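Long-range contact in STBB protein (Escherichia coli, PDB 2JD3), which probably binds the centromere-like parC site of its plasmid as a ribbon-helix-helix dimer and links it to actin-like ParM filaments during plasmid segregation: residues P55-L60 with S79-W84. Numbering follows the deposited sequence.
Sequences PRLPVL and SQTTGW
Where the first turn of helix 56-64 meets the last turn of helix 71-82, L57 and T81 bring the backbones closest, with 7.0 Å between their CA atoms, and no hydrogen bond joins the two segments. From segment 79-84, T81 supplies nearly all of the contact. Its methyl CG2 rests on the isobutyl group of L57, 3.4 Å from CG and 3.7 Å from CD2; L57 itself is buried, also touching L77 and L78 of helix 71-82 and L50 of helix 33-53. On its other branch OG1 of T81 lies over one face of the R56 guanidinium, offset toward the rim, and 3.4 Å from NH1, at an angle too poor for a bond. The R56 chain starts with CG anti to the carbonyl carbon (chi1 -60°) and bends at chi2 and chi3. Both groups turn instead to D54, which forms a salt bridge with R56 and a weak hydrogen bond with T81. The pair of helices belongs to the helical region that follows the ribbon-helix-helix elements of this Met-repressor-like protein. L60 adds a looser touch, its CD2 lying 4.2 Å from OG1 of T81. An alanine at T81 would probably open a gap beside L57 and leave D54 without its weak hydroxyl partner.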
# COMPACT_ATOMS: atom_id res chain seq x y z
N PRO A 55 -6.02 -4.47 -9.05
CA PRO A 55 -5.50 -3.22 -9.60
C PRO A 55 -6.21 -1.94 -9.15
O PRO A 55 -5.58 -0.89 -9.08
CB PRO A 55 -5.59 -3.45 -11.11
CG PRO A 55 -6.76 -4.41 -11.24
CD PRO A 55 -6.50 -5.37 -10.11
N ARG A 56 -7.50 -2.02 -8.82
CA ARG A 56 -8.22 -0.82 -8.39
C ARG A 56 -7.74 -0.28 -7.04
O ARG A 56 -7.83 0.93 -6.79
CB ARG A 56 -9.72 -1.07 -8.27
CG ARG A 56 -10.43 -1.51 -9.51
CD ARG A 56 -11.04 -2.87 -9.25
NE ARG A 56 -12.44 -2.82 -8.85
CZ ARG A 56 -13.05 -3.81 -8.20
NH1 ARG A 56 -12.38 -4.91 -7.88
NH2 ARG A 56 -14.33 -3.70 -7.89
N LEU A 57 -7.24 -1.18 -6.18
CA LEU A 57 -6.79 -0.81 -4.84
C LEU A 57 -5.82 0.36 -4.73
O LEU A 57 -6.09 1.31 -4.00
CB LEU A 57 -6.17 -2.01 -4.12
CG LEU A 57 -7.03 -2.72 -3.07
CD1 LEU A 57 -6.17 -3.75 -2.37
CD2 LEU A 57 -7.57 -1.72 -2.05
N PRO A 58 -4.68 0.32 -5.43
CA PRO A 58 -3.79 1.48 -5.29
C PRO A 58 -4.36 2.80 -5.79
O PRO A 58 -3.91 3.86 -5.38
CB PRO A 58 -2.50 1.05 -6.00
CG PRO A 58 -2.95 0.00 -6.94
CD PRO A 58 -4.02 -0.76 -6.19
N VAL A 59 -5.35 2.77 -6.68
CA VAL A 59 -5.92 4.06 -7.10
C VAL A 59 -7.08 4.42 -6.16
O VAL A 59 -7.42 5.58 -6.02
CB VAL A 59 -6.31 4.07 -8.63
CG1 VAL A 59 -6.13 2.68 -9.24
CG2 VAL A 59 -7.71 4.60 -8.83
N LEU A 60 -7.66 3.44 -5.50
CA LEU A 60 -8.73 3.73 -4.54
C LEU A 60 -8.11 4.40 -3.30
O LEU A 60 -8.67 5.34 -2.74
CB LEU A 60 -9.42 2.43 -4.10
CG LEU A 60 -10.87 2.10 -4.48
CD1 LEU A 60 -11.38 3.03 -5.55
CD2 LEU A 60 -10.92 0.66 -4.95
N SER A 79 -12.01 -4.96 1.33
CA SER A 79 -13.11 -5.91 1.21
C SER A 79 -14.00 -5.58 0.03
O SER A 79 -14.47 -6.49 -0.67
CB SER A 79 -13.92 -5.94 2.50
OG SER A 79 -14.41 -4.66 2.79
N GLN A 80 -14.23 -4.29 -0.20
CA GLN A 80 -15.07 -3.87 -1.31
C GLN A 80 -14.39 -4.21 -2.62
O GLN A 80 -15.00 -4.19 -3.67
CB GLN A 80 -15.30 -2.36 -1.26
CG GLN A 80 -16.34 -1.92 -0.25
CD GLN A 80 -17.73 -2.40 -0.60
OE1 GLN A 80 -18.67 -2.23 0.17
NE2 GLN A 80 -17.87 -3.00 -1.79
N THR A 81 -13.13 -4.58 -2.54
CA THR A 81 -12.35 -4.84 -3.73
C THR A 81 -11.75 -6.24 -3.80
O THR A 81 -11.20 -6.63 -4.83
CB THR A 81 -11.23 -3.80 -3.78
OG1 THR A 81 -10.90 -3.50 -5.13
CG2 THR A 81 -10.00 -4.32 -3.06
N THR A 82 -11.85 -7.00 -2.72
CA THR A 82 -11.26 -8.33 -2.66
C THR A 82 -12.26 -9.38 -2.20
O THR A 82 -12.17 -10.55 -2.59
CB THR A 82 -10.07 -8.31 -1.69
OG1 THR A 82 -8.87 -8.10 -2.44
CG2 THR A 82 -9.98 -9.59 -0.91
N GLY A 83 -13.20 -8.96 -1.37
CA GLY A 83 -14.19 -9.87 -0.85
C GLY A 83 -13.88 -10.21 0.59
O GLY A 83 -14.65 -10.92 1.23
N TRP A 84 -12.76 -9.70 1.09
CA TRP A 84 -12.35 -9.98 2.46
C TRP A 84 -13.39 -9.57 3.50
O TRP A 84 -13.97 -8.49 3.42
CB TRP A 84 -11.03 -9.28 2.79
CG TRP A 84 -10.47 -9.69 4.12
CD1 TRP A 84 -9.66 -10.76 4.38
CD2 TRP A 84 -10.77 -9.11 5.40
NE1 TRP A 84 -9.45 -10.89 5.73
CE2 TRP A 84 -10.13 -9.89 6.38
CE3 TRP A 84 -11.54 -8.01 5.81
CZ2 TRP A 84 -10.22 -9.61 7.74
CZ3 TRP A 84 -11.63 -7.73 7.17
CH2 TRP A 84 -10.97 -8.53 8.12